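Local atomic coordinates of YopX protein domain-containing protein (Enterococcus faecalis, PDB entry 2OX7), a protein that is of unknown function but carries a YopX domain, builds its fold mostly from antiparallel strands, and assembles from four copies of the chain. Residues F82-V88 against S100-I104; L18-T22 against I34-F38; T71-K76 against F120-L126; K6-T12 against P64-S70. All blocks are in the same frame, centred on the assembly; numbering follows the deposited sequence.

Contact 1: F82-V88 against S100-I104; sequences FEGDILV and SMHEI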
loop_
_atom_site.group_PDB
_atom_site.type_symbol
_atom_site.label_atom_id
_atom_site.label_comp_id
_atom_site.label_asym_id
_atom_site.label_seq_id
_atom_site.Cartn_x
_atom_site.Cartn_y
_atom_site.Cartn_z
ATOM N N PHE A 82 8.888 -14.904 7.671
ATOM C CA PHE A 82 7.808 -14.921 8.666
ATOM C C PHE A 82 7.694 -13.577 9.389
ATOM O O PHE A 82 8.684 -12.814 9.518
ATOM C CB PHE A 82 8.156 -15.951 9.776
ATOM C CG PHE A 82 7.924 -17.366 9.379
ATOM C CD1 PHE A 82 6.841 -18.062 9.903
ATOM C CD2 PHE A 82 8.788 -18.000 8.502
ATOM C CE1 PHE A 82 6.623 -19.413 9.553
ATOM C CE2 PHE A 82 8.576 -19.363 8.113
ATOM C CZ PHE A 82 7.480 -20.063 8.632
ATOM N N GLU A 83 6.535 -13.353 9.991
ATOM C CA GLU A 83 6.448 -12.258 10.957
ATOM C C GLU A 83 7.583 -12.436 11.980
ATOM O O GLU A 83 7.897 -13.579 12.400
ATOM C CB GLU A 83 5.150 -12.321 11.764
ATOM C CG GLU A 83 3.841 -12.323 11.035
ATOM C CD GLU A 83 2.685 -12.461 12.055
ATOM O OE1 GLU A 83 2.225 -13.608 12.374
ATOM O OE2 GLU A 83 2.285 -11.399 12.575
ATOM N N GLY A 84 8.128 -11.314 12.442
ATOM C CA GLY A 84 9.226 -11.337 13.440
ATOM C C GLY A 84 10.617 -11.468 12.837
ATOM O O GLY A 84 11.624 -11.189 13.516
ATOM N N ASP A 85 10.707 -11.874 11.561
ATOM C CA ASP A 85 12.006 -11.897 10.905
ATOM C C ASP A 85 12.611 -10.523 10.770
ATOM O O ASP A 85 11.906 -9.511 10.691
ATOM C CB ASP A 85 11.934 -12.552 9.509
ATOM C CG ASP A 85 11.938 -14.097 9.573
ATOM O OD1 ASP A 85 12.362 -14.698 10.606
ATOM O OD2 ASP A 85 11.569 -14.737 8.568
ATOM N N ILE A 86 13.937 -10.497 10.662
ATOM C CA ILE A 86 14.694 -9.254 10.406
ATOM C C ILE A 86 15.442 -9.379 9.091
ATOM O O ILE A 86 16.186 -10.381 8.868
ATOM C CB ILE A 86 15.696 -8.970 11.602
ATOM C CG1 ILE A 86 14.908 -8.750 12.906
ATOM C CG2 ILE A 86 16.676 -7.821 11.203
ATOM C CD1 ILE A 86 15.772 -8.915 14.222
ATOM N N LEU A 87 15.194 -8.431 8.172
ATOM C CA LEU A 87 15.799 -8.504 6.824
ATOM C C LEU A 87 16.836 -7.416 6.652
ATOM O O LEU A 87 16.688 -6.319 7.220
ATOM C CB LEU A 87 14.735 -8.323 5.747
ATOM C CG LEU A 87 13.912 -9.568 5.390
ATOM C CD1 LEU A 87 13.135 -10.173 6.545
ATOM C CD2 LEU A 87 12.957 -9.077 4.316
ATOM N N VAL A 88 17.861 -7.707 5.867
ATOM C CA VAL A 88 18.832 -6.691 5.481
ATOM C C VAL A 88 18.980 -6.651 3.983
ATOM O O VAL A 88 18.855 -7.687 3.326
ATOM C CB VAL A 88 20.228 -6.940 6.097
ATOM C CG1 VAL A 88 20.157 -6.671 7.575
ATOM C CG2 VAL A 88 20.747 -8.330 5.739
ATOM N N SER A 100 21.424 -1.685 7.009
ATOM C CA SER A 100 20.220 -1.326 7.780
ATOM C C SER A 100 19.265 -2.510 7.836
ATOM O O SER A 100 19.142 -3.258 6.876
ATOM C CB SER A 100 19.495 -0.145 7.156
ATOM O OG SER A 100 19.170 -0.485 5.816
HETATM N N MSE A 101 18.588 -2.652 8.962
HETATM C CA MSE A 101 17.801 -3.859 9.233
HETATM C C MSE A 101 16.361 -3.473 9.410
HETATM O O MSE A 101 16.069 -2.387 9.915
HETATM C CB MSE A 101 18.317 -4.532 10.495
HETATM C CG MSE A 101 19.665 -5.121 10.282
HETATM SE SE MSE A 101 20.440 -5.784 11.901
HETATM C CE MSE A 101 22.131 -6.189 11.098
ATOM N N HIS A 102 15.445 -4.353 9.011
ATOM C CA HIS A 102 14.048 -4.043 9.163
ATOM C C HIS A 102 13.291 -5.290 9.569
ATOM O O HIS A 102 13.457 -6.338 8.977
ATOM C CB HIS A 102 13.485 -3.528 7.835
ATOM C CG HIS A 102 14.353 -2.480 7.214
ATOM N ND1 HIS A 102 14.229 -1.150 7.513
ATOM C CD2 HIS A 102 15.396 -2.581 6.361
ATOM C CE1 HIS A 102 15.144 -0.462 6.858
ATOM N NE2 HIS A 102 15.859 -1.306 6.140
ATOM N N GLU A 103 12.483 -5.146 10.593
ATOM C CA GLU A 103 11.643 -6.198 11.146
ATOM C C GLU A 103 10.349 -6.370 10.333
ATOM O O GLU A 103 9.727 -5.379 9.893
ATOM C CB GLU A 103 11.247 -5.739 12.550
ATOM C CG GLU A 103 10.383 -6.668 13.320
ATOM C CD GLU A 103 10.020 -6.093 14.709
ATOM O OE1 GLU A 103 9.069 -6.611 15.285
ATOM O OE2 GLU A 103 10.657 -5.104 15.182
ATOM N N ILE A 104 9.914 -7.604 10.158
ATOM C CA ILE A 104 8.638 -7.875 9.504
ATOM C C ILE A 104 7.525 -7.879 10.522
ATOM O O ILE A 104 7.593 -8.569 11.583
ATOM C CB ILE A 104 8.690 -9.211 8.736
ATOM C CG1 ILE A 104 9.868 -9.197 7.745
ATOM C CG2 ILE A 104 7.357 -9.508 8.026
ATOM C CD1 ILE A 104 9.846 -8.017 6.727
#
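The beta hairpin of strands 85-89 and 101-107, the two inner strands of a four-stranded antiparallel sheet, sets Asp85, Ile86 and Leu87 against His102 to Ile104. Leu87 and His102 form a hydrogen-bonded pair: Leu87 N donates to His102 O at 2.8 Å in an almost straight bond (175°), and His102 N returns one to Leu87 O. Next to it, toward the turn, Ile86 and Glu103 make a non-hydrogen-bonded pair, and Ile104 N reaches Asp85 O at 2.8 Å. The ladder runs on into the type II turn Phe82-Asp85, where Gly84 N gives its hydrogen to Ile104 O at 2.9 Å. Gly84 has a positive phi (86°), at which a side chain would press on the preceding carbonyl. Asp85 closes the same turn, its OD2 taking Phe82 N at 2.8 Å from above the carboxylate plane, while OD1 forms a salt bridge with Arg8.

On the face of Leu87 and Ile104 the two aliphatic chains cross, CD1 of Leu87 lying 3.6 Å from CG1 of Ile104; Trp113 of strand 110-113, which neighbours 101-107, touches both. On the other face the CG2 methyl of Ile86, placed anti to the backbone N, touches CB of Met101, a selenomethionine, at 3.7 Å. Ile134 packs against Met101 from strand 131-136. The backbone N-H and C=O groups of Leu87 and His102 are thus satisfied in the ladder, aliphatic pairs lie on both faces, and the buried carboxylate of Asp85, shared between a backbone N-H and a guanidinium, probably stays ionised.

Contact 2: L18-T22 against I34-F38; sequences LENVT and IITDF
Val21 and Ile34 lean across each other at a slant, and their methyls carry the apolar side of this contact. CG1 of Ile34 stands anti to its own N (chi1 -170°), which sends the extended chain over Val21 and brings CD1 to 3.7 Å from Val21 CG2. The CG2 methyl of Thr36 fills the next position, meeting Leu18 CD1 at 3.7 Å on one side and Val21 CG1 at 3.9 Å on another. Ala9 and Ile67 of the adjoining sheet pack on Val21 and Ile34.

Thr22 and Ile35 turn their side chains to a different face, CB beside CB, where Leu24 and Ile49 of a second subunit pack. Between their backbones run two bonds, Thr22 N to Ile35 O at 2.8 Å and Ile35 N to Thr22 O at 3.0 Å, the first almost straight at 176°. Toward the corner a water takes over from direct bonds, donating to both Asn20 O and Thr36 O. A second water lies 2.6 Å from Thr22 OG1, in the plane of the Phe38 ring at its edge. The bonded pair belongs to an antiparallel beta hairpin, strands 21-25 and 31-41, entered through a corner at Asn20 where the chain passes from one sheet to another.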
loop_
_atom_site.group_PDB
_atom_site.type_symbol
_atom_site.label_atom_id
_atom_site.label_comp_id
_atom_site.label_asym_id
_atom_site.label_seq_id
_atom_site.Cartn_x
_atom_site.Cartn_y
_atom_site.Cartn_z
ATOM N N LEU A 18 10.077 -23.209 17.613
ATOM C CA LEU A 18 9.468 -24.432 17.128
ATOM C C LEU A 18 8.957 -24.203 15.737
ATOM O O LEU A 18 8.183 -23.259 15.527
ATOM C CB LEU A 18 8.287 -24.783 18.018
ATOM C CG LEU A 18 8.616 -24.892 19.510
ATOM C CD1 LEU A 18 7.331 -25.191 20.262
ATOM C CD2 LEU A 18 9.662 -25.963 19.769
ATOM N N GLU A 19 9.339 -25.072 14.797
ATOM C CA GLU A 19 8.881 -24.913 13.420
ATOM C C GLU A 19 7.614 -25.685 13.133
ATOM O O GLU A 19 7.327 -26.703 13.774
ATOM C CB GLU A 19 9.973 -25.307 12.422
ATOM C CG GLU A 19 11.261 -24.539 12.599
ATOM C CD GLU A 19 11.115 -23.044 12.305
ATOM O OE1 GLU A 19 10.210 -22.646 11.529
ATOM O OE2 GLU A 19 11.922 -22.266 12.854
ATOM N N ASN A 20 6.860 -25.189 12.155
ATOM C CA ASN A 20 5.751 -25.903 11.573
ATOM C C ASN A 20 4.766 -26.432 12.599
ATOM O O ASN A 20 4.416 -27.626 12.588
ATOM C CB ASN A 20 6.247 -27.014 10.650
ATOM C CG ASN A 20 5.551 -26.997 9.312
ATOM O OD1 ASN A 20 6.058 -27.557 8.332
ATOM N ND2 ASN A 20 4.370 -26.378 9.255
ATOM N N VAL A 21 4.299 -25.523 13.452
ATOM C CA VAL A 21 3.316 -25.820 14.520
ATOM C C VAL A 21 1.882 -25.534 14.069
ATOM O O VAL A 21 1.664 -24.761 13.123
ATOM C CB VAL A 21 3.588 -25.011 15.830
ATOM C CG1 VAL A 21 5.036 -25.180 16.322
ATOM C CG2 VAL A 21 3.238 -23.505 15.694
ATOM N N THR A 22 0.906 -26.139 14.755
ATOM C CA THR A 22 -0.500 -25.815 14.515
ATOM C C THR A 22 -1.078 -25.175 15.762
ATOM O O THR A 22 -1.241 -25.840 16.781
ATOM C CB THR A 22 -1.317 -27.073 14.144
ATOM O OG1 THR A 22 -0.708 -27.710 13.014
ATOM C CG2 THR A 22 -2.753 -26.706 13.784
ATOM N N ILE A 34 -1.207 -25.863 21.541
ATOM C CA ILE A 34 -0.340 -25.941 20.390
ATOM C C ILE A 34 -0.012 -27.395 20.081
ATOM O O ILE A 34 0.359 -28.170 20.975
ATOM C CB ILE A 34 0.925 -25.046 20.576
ATOM C CG1 ILE A 34 1.721 -24.933 19.279
ATOM C CG2 ILE A 34 1.792 -25.505 21.761
ATOM C CD1 ILE A 34 2.739 -23.790 19.323
ATOM N N ILE A 35 -0.201 -27.764 18.824
ATOM C CA ILE A 35 0.265 -29.048 18.317
ATOM C C ILE A 35 1.589 -28.842 17.589
ATOM O O ILE A 35 1.651 -28.093 16.598
ATOM C CB ILE A 35 -0.764 -29.666 17.351
ATOM C CG1 ILE A 35 -2.088 -29.930 18.094
ATOM C CG2 ILE A 35 -0.197 -30.937 16.722
ATOM C CD1 ILE A 35 -3.230 -30.450 17.229
ATOM N N THR A 36 2.641 -29.496 18.073
ATOM C CA THR A 36 3.942 -29.402 17.431
ATOM C C THR A 36 4.210 -30.542 16.441
ATOM O O THR A 36 4.954 -30.350 15.469
ATOM C CB THR A 36 5.092 -29.256 18.456
ATOM O OG1 THR A 36 4.951 -30.247 19.481
ATOM C CG2 THR A 36 5.045 -27.895 19.110
ATOM N N ASP A 37 3.601 -31.710 16.679
ATOM C CA ASP A 37 3.661 -32.869 15.760
ATOM C C ASP A 37 2.335 -33.613 15.761
ATOM O O ASP A 37 1.703 -33.762 16.803
ATOM C CB ASP A 37 4.747 -33.898 16.159
ATOM C CG ASP A 37 6.122 -33.302 16.213
ATOM O OD1 ASP A 37 6.898 -33.504 15.247
ATOM O OD2 ASP A 37 6.421 -32.614 17.216
ATOM N N PHE A 38 1.941 -34.107 14.600
ATOM C CA PHE A 38 0.796 -34.998 14.493
ATOM C C PHE A 38 0.969 -35.919 13.292
ATOM O O PHE A 38 1.707 -35.614 12.348
ATOM C CB PHE A 38 -0.514 -34.203 14.342
ATOM C CG PHE A 38 -0.700 -33.635 12.974
ATOM C CD1 PHE A 38 -1.319 -34.382 11.982
ATOM C CD2 PHE A 38 -0.210 -32.371 12.660
ATOM C CE1 PHE A 38 -1.484 -33.877 10.700
ATOM C CE2 PHE A 38 -0.359 -31.857 11.367
ATOM C CZ PHE A 38 -0.996 -32.607 10.389
HETATM O O HOH W 1 5.826 -29.997 13.016
HETATM O O HOH W 2 1.091 -29.456 13.521
#

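Contact 3: T71-K76 against F120-L126; sequences TGLKDK and FCQSNIL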
loop_
_atom_site.group_PDB
_atom_site.type_symbol
_atom_site.label_atom_id
_atom_site.label_comp_id
_atom_site.label_asym_id
_atom_site.label_seq_id
_atom_site.Cartn_x
_atom_site.Cartn_y
_atom_site.Cartn_z
ATOM N N THR A 71 4.656 -15.154 5.717
ATOM C CA THR A 71 4.096 -14.140 4.782
ATOM C C THR A 71 3.802 -14.717 3.415
ATOM O O THR A 71 3.148 -14.044 2.583
ATOM C CB THR A 71 5.074 -12.992 4.523
ATOM O OG1 THR A 71 6.227 -13.514 3.864
ATOM C CG2 THR A 71 5.500 -12.281 5.839
ATOM N N GLY A 72 4.328 -15.911 3.139
ATOM C CA GLY A 72 4.247 -16.482 1.787
ATOM C C GLY A 72 5.325 -15.954 0.864
ATOM O O GLY A 72 5.443 -16.413 -0.270
ATOM N N LEU A 73 6.126 -15.008 1.345
ATOM C CA LEU A 73 7.161 -14.443 0.477
ATOM C C LEU A 73 8.506 -15.044 0.827
ATOM O O LEU A 73 8.716 -15.463 1.975
ATOM C CB LEU A 73 7.214 -12.932 0.630
ATOM C CG LEU A 73 5.869 -12.230 0.297
ATOM C CD1 LEU A 73 5.967 -10.778 0.699
ATOM C CD2 LEU A 73 5.447 -12.432 -1.160
ATOM N N LYS A 74 9.404 -15.074 -0.164
ATOM C CA LYS A 74 10.749 -15.649 0.011
ATOM C C LYS A 74 11.824 -14.563 -0.029
ATOM O O LYS A 74 11.718 -13.586 -0.797
ATOM C CB LYS A 74 11.015 -16.688 -1.085
ATOM C CG LYS A 74 10.145 -17.963 -0.922
ATOM C CD LYS A 74 10.315 -18.780 -2.214
ATOM C CE LYS A 74 9.747 -20.184 -2.149
ATOM N NZ LYS A 74 8.392 -20.168 -1.628
ATOM N N ASP A 75 12.909 -14.763 0.714
ATOM C CA ASP A 75 14.064 -13.878 0.529
ATOM C C ASP A 75 14.938 -14.294 -0.665
ATOM O O ASP A 75 14.622 -15.269 -1.392
ATOM C CB ASP A 75 14.899 -13.709 1.826
ATOM C CG ASP A 75 15.837 -14.891 2.120
ATOM O OD1 ASP A 75 15.865 -15.848 1.323
ATOM O OD2 ASP A 75 16.534 -14.840 3.199
ATOM N N LYS A 76 16.040 -13.570 -0.845
ATOM C CA LYS A 76 16.980 -13.803 -1.939
ATOM C C LYS A 76 17.540 -15.237 -1.965
ATOM O O LYS A 76 17.930 -15.730 -3.037
ATOM C CB LYS A 76 18.123 -12.807 -1.788
ATOM C CG LYS A 76 18.980 -12.616 -2.979
ATOM C CD LYS A 76 20.149 -11.724 -2.524
ATOM C CE LYS A 76 21.205 -11.645 -3.606
ATOM N NZ LYS A 76 22.241 -10.645 -3.292
ATOM N N PHE A 120 6.218 -3.703 0.553
ATOM C CA PHE A 120 6.704 -5.061 0.870
ATOM C C PHE A 120 5.986 -6.026 -0.048
ATOM O O PHE A 120 4.786 -6.358 0.149
ATOM C CB PHE A 120 6.403 -5.365 2.343
ATOM C CG PHE A 120 6.880 -6.717 2.802
ATOM C CD1 PHE A 120 8.232 -7.007 2.834
ATOM C CD2 PHE A 120 5.958 -7.680 3.221
ATOM C CE1 PHE A 120 8.702 -8.248 3.267
ATOM C CE2 PHE A 120 6.424 -8.941 3.676
ATOM C CZ PHE A 120 7.790 -9.203 3.694
ATOM N N CYS A 121 6.712 -6.511 -1.062
ATOM C CA CYS A 121 6.165 -7.446 -2.021
ATOM C C CYS A 121 7.345 -8.280 -2.581
ATOM O O CYS A 121 8.521 -7.919 -2.378
ATOM C CB CYS A 121 5.425 -6.696 -3.167
ATOM S SG CYS A 121 6.486 -5.606 -4.089
ATOM N N GLN A 122 7.026 -9.372 -3.255
ATOM C CA GLN A 122 8.086 -10.301 -3.664
ATOM C C GLN A 122 9.119 -9.624 -4.571
ATOM O O GLN A 122 10.319 -9.865 -4.456
ATOM C CB GLN A 122 7.497 -11.511 -4.352
ATOM C CG GLN A 122 8.577 -12.571 -4.687
ATOM C CD GLN A 122 9.162 -13.169 -3.398
ATOM O OE1 GLN A 122 8.583 -14.104 -2.826
ATOM N NE2 GLN A 122 10.276 -12.635 -2.938
ATOM N N SER A 123 8.662 -8.808 -5.504
ATOM C CA SER A 123 9.611 -8.240 -6.472
ATOM C C SER A 123 10.527 -7.211 -5.777
ATOM O O SER A 123 11.728 -7.126 -6.123
ATOM C CB SER A 123 8.839 -7.607 -7.663
ATOM O OG SER A 123 8.168 -6.454 -7.219
ATOM N N ASN A 124 10.012 -6.452 -4.795
ATOM C CA ASN A 124 10.890 -5.535 -4.051
ATOM C C ASN A 124 11.906 -6.252 -3.157
ATOM O O ASN A 124 13.061 -5.785 -2.957
ATOM C CB ASN A 124 10.128 -4.553 -3.177
ATOM C CG ASN A 124 9.991 -3.184 -3.840
ATOM O OD1 ASN A 124 10.848 -2.759 -4.638
ATOM N ND2 ASN A 124 8.929 -2.472 -3.459
ATOM N N ILE A 125 11.491 -7.392 -2.643
ATOM C CA ILE A 125 12.428 -8.204 -1.831
ATOM C C ILE A 125 13.640 -8.642 -2.675
ATOM O O ILE A 125 14.761 -8.742 -2.181
ATOM C CB ILE A 125 11.698 -9.398 -1.165
ATOM C CG1 ILE A 125 10.676 -8.912 -0.107
ATOM C CG2 ILE A 125 12.705 -10.356 -0.490
ATOM C CD1 ILE A 125 9.610 -9.962 0.181
ATOM N N LEU A 126 13.405 -8.897 -3.970
ATOM C CA LEU A 126 14.436 -9.475 -4.836
ATOM C C LEU A 126 15.151 -8.482 -5.733
ATOM O O LEU A 126 16.150 -8.847 -6.396
ATOM C CB LEU A 126 13.812 -10.608 -5.664
ATOM C CG LEU A 126 13.205 -11.755 -4.845
ATOM C CD1 LEU A 126 12.558 -12.837 -5.774
ATOM C CD2 LEU A 126 14.222 -12.412 -3.862
#
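Gln122 extends CG anti to its backbone N (chi1 -175°) and then bends at chi2 (66°), a course that lays its amide alongside the backbone of Lys74. There it acts at both ends. OE1 accepts from Lys74 N at 2.9 Å on a lone pair, and NE2 donates to Lys74 O at 2.8 Å, with that oxygen only 5° out of the amide plane. The side chain thus takes the place of a partner strand for one residue, and the two bonds fix the amide against rotation.

Leu73 points toward the helix segment. Its CD1 approaches CE2 of the Phe120 ring at 3.5 Å, the two side chains sliding past each other in opposite directions, and meets Ile125 CD1 at 3.8 Å. Thr71 CG2 comes to the ring edge near its plane, while Thr71 OG1 accepts from Leu73 N at 2.9 Å, forming an ST turn, and is also hydrogen-bonded to Ile81 O. Farther along, CD2 of Leu126 rests 3.6 Å from CA of Lys76.

Cys121 caps the short helix 122-126 through a weak bond from Asn124 N to SG. The helix lies against the edge of strand 73-74; Phe120 meets Trp113 of strand 110-113 edge-to-face, and Asp75 ties the segment to Val133 of strand 131-136. Asp108 of a second subunit accepts from Gln122 N, and Ser123 meets its counterpart in a third, placing the helix at subunit boundaries.

Contact 4: K6-T12 against P64-S70; sequences KFRAWDT and PYVIMQS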
loop_
_atom_site.group_PDB
_atom_site.type_symbol
_atom_site.label_atom_id
_atom_site.label_comp_id
_atom_site.label_asym_id
_atom_site.label_seq_id
_atom_site.Cartn_x
_atom_site.Cartn_y
_atom_site.Cartn_z
ATOM N N LYS A 6 1.169 -21.269 7.509
ATOM C CA LYS A 6 2.295 -21.952 8.048
ATOM C C LYS A 6 2.730 -21.129 9.242
ATOM O O LYS A 6 2.826 -19.888 9.144
ATOM C CB LYS A 6 3.396 -22.074 6.996
ATOM C CG LYS A 6 4.622 -22.766 7.488
ATOM C CD LYS A 6 5.555 -23.030 6.315
ATOM C CE LYS A 6 6.487 -24.173 6.639
ATOM N NZ LYS A 6 5.774 -25.472 6.359
ATOM N N PHE A 7 2.967 -21.802 10.373
ATOM C CA PHE A 7 3.254 -21.103 11.612
ATOM C C PHE A 7 4.500 -21.620 12.291
ATOM O O PHE A 7 4.808 -22.818 12.211
ATOM C CB PHE A 7 2.076 -21.223 12.623
ATOM C CG PHE A 7 0.784 -20.698 12.082
ATOM C CD1 PHE A 7 0.496 -19.332 12.121
ATOM C CD2 PHE A 7 -0.129 -21.565 11.506
ATOM C CE1 PHE A 7 -0.711 -18.847 11.579
ATOM C CE2 PHE A 7 -1.308 -21.100 10.961
ATOM C CZ PHE A 7 -1.601 -19.733 11.001
ATOM N N ARG A 8 5.183 -20.715 12.982
ATOM C CA ARG A 8 6.278 -21.073 13.911
ATOM C C ARG A 8 5.955 -20.446 15.266
ATOM O O ARG A 8 5.140 -19.515 15.362
ATOM C CB ARG A 8 7.649 -20.603 13.409
ATOM C CG ARG A 8 7.797 -19.097 13.389
ATOM C CD ARG A 8 9.100 -18.653 12.769
ATOM N NE ARG A 8 9.246 -17.189 12.902
ATOM C CZ ARG A 8 10.261 -16.499 12.383
ATOM N NH1 ARG A 8 11.174 -17.138 11.670
ATOM N NH2 ARG A 8 10.321 -15.175 12.543
ATOM N N ALA A 9 6.578 -20.969 16.325
ATOM C CA ALA A 9 6.301 -20.491 17.676
ATOM C C ALA A 9 7.575 -20.362 18.481
ATOM O O ALA A 9 8.455 -21.223 18.411
ATOM C CB ALA A 9 5.356 -21.417 18.400
ATOM N N TRP A 10 7.687 -19.258 19.195
ATOM C CA TRP A 10 8.821 -19.030 20.077
ATOM C C TRP A 10 8.314 -19.424 21.439
ATOM O O TRP A 10 7.302 -18.898 21.895
ATOM C CB TRP A 10 9.203 -17.563 20.079
ATOM C CG TRP A 10 10.287 -17.190 21.062
ATOM C CD1 TRP A 10 10.157 -16.354 22.141
ATOM C CD2 TRP A 10 11.655 -17.599 21.030
ATOM N NE1 TRP A 10 11.364 -16.227 22.782
ATOM C CE2 TRP A 10 12.300 -16.980 22.127
ATOM C CE3 TRP A 10 12.406 -18.418 20.173
ATOM C CZ2 TRP A 10 13.663 -17.154 22.394
ATOM C CZ3 TRP A 10 13.745 -18.618 20.447
ATOM C CH2 TRP A 10 14.370 -17.976 21.558
ATOM N N ASP A 11 9.000 -20.390 22.047
ATOM C CA ASP A 11 8.690 -20.842 23.409
ATOM C C ASP A 11 9.506 -19.963 24.334
ATOM O O ASP A 11 10.720 -20.055 24.336
ATOM C CB ASP A 11 9.126 -22.294 23.547
ATOM C CG ASP A 11 8.831 -22.891 24.927
ATOM O OD1 ASP A 11 8.637 -22.141 25.916
ATOM O OD2 ASP A 11 8.781 -24.143 24.979
ATOM N N THR A 12 8.836 -19.096 25.081
ATOM C CA THR A 12 9.517 -18.079 25.879
ATOM C C THR A 12 9.822 -18.572 27.282
ATOM O O THR A 12 10.106 -17.769 28.173
ATOM C CB THR A 12 8.655 -16.825 26.060
ATOM O OG1 THR A 12 7.676 -17.074 27.077
ATOM C CG2 THR A 12 7.956 -16.458 24.779
ATOM N N PRO A 64 3.275 -19.821 27.286
ATOM C CA PRO A 64 4.542 -19.162 26.937
ATOM C C PRO A 64 4.945 -19.318 25.465
ATOM O O PRO A 64 6.121 -19.489 25.165
ATOM C CB PRO A 64 5.539 -19.909 27.814
ATOM C CG PRO A 64 5.027 -21.306 27.808
ATOM C CD PRO A 64 3.512 -21.199 27.767
ATOM N N TYR A 65 3.979 -19.277 24.563
ATOM C CA TYR A 65 4.265 -19.463 23.138
ATOM C C TYR A 65 3.793 -18.246 22.365
ATOM O O TYR A 65 2.690 -17.742 22.610
ATOM C CB TYR A 65 3.586 -20.717 22.607
ATOM C CG TYR A 65 4.038 -21.988 23.295
ATOM C CD1 TYR A 65 5.120 -22.716 22.823
ATOM C CD2 TYR A 65 3.375 -22.455 24.437
ATOM C CE1 TYR A 65 5.532 -23.882 23.459
ATOM C CE2 TYR A 65 3.774 -23.615 25.075
ATOM C CZ TYR A 65 4.852 -24.323 24.591
ATOM O OH TYR A 65 5.238 -25.492 25.230
ATOM N N VAL A 66 4.644 -17.770 21.454
ATOM C CA VAL A 66 4.341 -16.590 20.640
ATOM C C VAL A 66 4.272 -17.084 19.200
ATOM O O VAL A 66 5.274 -17.587 18.687
ATOM C CB VAL A 66 5.449 -15.523 20.789
ATOM C CG1 VAL A 66 5.239 -14.366 19.811
ATOM C CG2 VAL A 66 5.524 -15.009 22.244
ATOM N N ILE A 67 3.110 -16.958 18.558
ATOM C CA ILE A 67 2.926 -17.483 17.190
ATOM C C ILE A 67 3.283 -16.419 16.142
ATOM O O ILE A 67 3.025 -15.211 16.358
ATOM C CB ILE A 67 1.482 -17.968 16.949
ATOM C CG1 ILE A 67 1.116 -19.069 17.941
ATOM C CG2 ILE A 67 1.299 -18.529 15.527
ATOM C CD1 ILE A 67 1.772 -20.427 17.652
HETATM N N MSE A 68 3.873 -16.886 15.030
HETATM C CA MSE A 68 4.234 -16.023 13.893
HETATM C C MSE A 68 3.859 -16.776 12.645
HETATM O O MSE A 68 4.100 -17.989 12.556
HETATM C CB MSE A 68 5.734 -15.710 13.889
HETATM C CG MSE A 68 6.174 -14.784 15.018
HETATM SE SE MSE A 68 8.096 -15.047 15.384
HETATM C CE MSE A 68 7.926 -16.446 16.787
ATOM N N GLN A 69 3.288 -16.069 11.660
ATOM C CA GLN A 69 2.824 -16.735 10.462
ATOM C C GLN A 69 3.762 -16.432 9.307
ATOM O O GLN A 69 4.358 -15.355 9.246
ATOM C CB GLN A 69 1.401 -16.255 10.112
ATOM C CG GLN A 69 0.829 -16.981 8.906
ATOM C CD GLN A 69 -0.672 -16.702 8.682
ATOM O OE1 GLN A 69 -1.320 -16.022 9.486
ATOM N NE2 GLN A 69 -1.220 -17.282 7.615
ATOM N N SER A 70 3.877 -17.381 8.399
ATOM C CA SER A 70 4.589 -17.107 7.136
ATOM C C SER A 70 3.871 -16.063 6.288
ATOM O O SER A 70 2.619 -16.125 6.092
ATOM C CB SER A 70 4.758 -18.371 6.336
ATOM O OG SER A 70 5.293 -18.101 5.036
HETATM O O HOH W 3 1.017 -18.508 6.109
#
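Pro64 O takes the shortest bond of this pairing, from Thr12 N at 2.7 Å (171°), with a weak second approach from Thr12 OG1. From there a regular antiparallel ladder runs to the other end. Trp10 and Val66, then Arg8 and Met68, exchange pairs of backbone bonds, and Ser70 N closes the series on Lys6 O at 2.8 Å. A water beyond it accepts from Lys6 N and Gln69 NE2 and donates to Ser70 O.

Met68, a selenomethionine, lies across Arg8 with SE at the edge of the guanidinium, 3.5 Å from NE. That NE is buried without a polar partner, whereas NH2 is also bonded to Glu83 O. The bend at chi3 (-91°) turns CE of Met68 back toward Trp10, 3.7 Å from its CB; the indole itself stacks on His138.

On the other face Phe7 runs beside Gln69, ring and amide planes 48° apart, and its CD1 meets Ile67 CG2 at 3.6 Å. CD1 of Ile67 then reaches Ala9 CB at 3.8 Å. Asp11 lies alongside the Tyr65 ring, whose OH bonds to Asp55. Gln69 OE1 accepts from Gln69 of a second subunit. The pairing belongs to a three-stranded antiparallel sheet with 7-11 in its middle, in which the sequence neighbour 16-19 lies on one flank and the distant 65-71 on the other.

Contacts 1, 2 and 4 are antiparallel pairings in three different sheets, whereas contact 3 sets a short helix against a strand through a glutamine amide. Contacts 1 and 3 are mostly buried and meet where Ile104 packs on Phe120 and Thr71. Contacts 2 and 4 are partly buried and also join, where Leu18 probably bonds to Ala9, and Asn20 to Lys6. Contact 4 lies nearest the chain centre and touches both contact 1, through Arg8 and Gln69, and contact 2; its segment 64-70 runs straight into 71-76. Contacts 1 and 2 stand on opposite sides of that centre. Waters bridge the two segments within contact 2 and, separately, within contact 4, and contact 3 bonds to three other subunits.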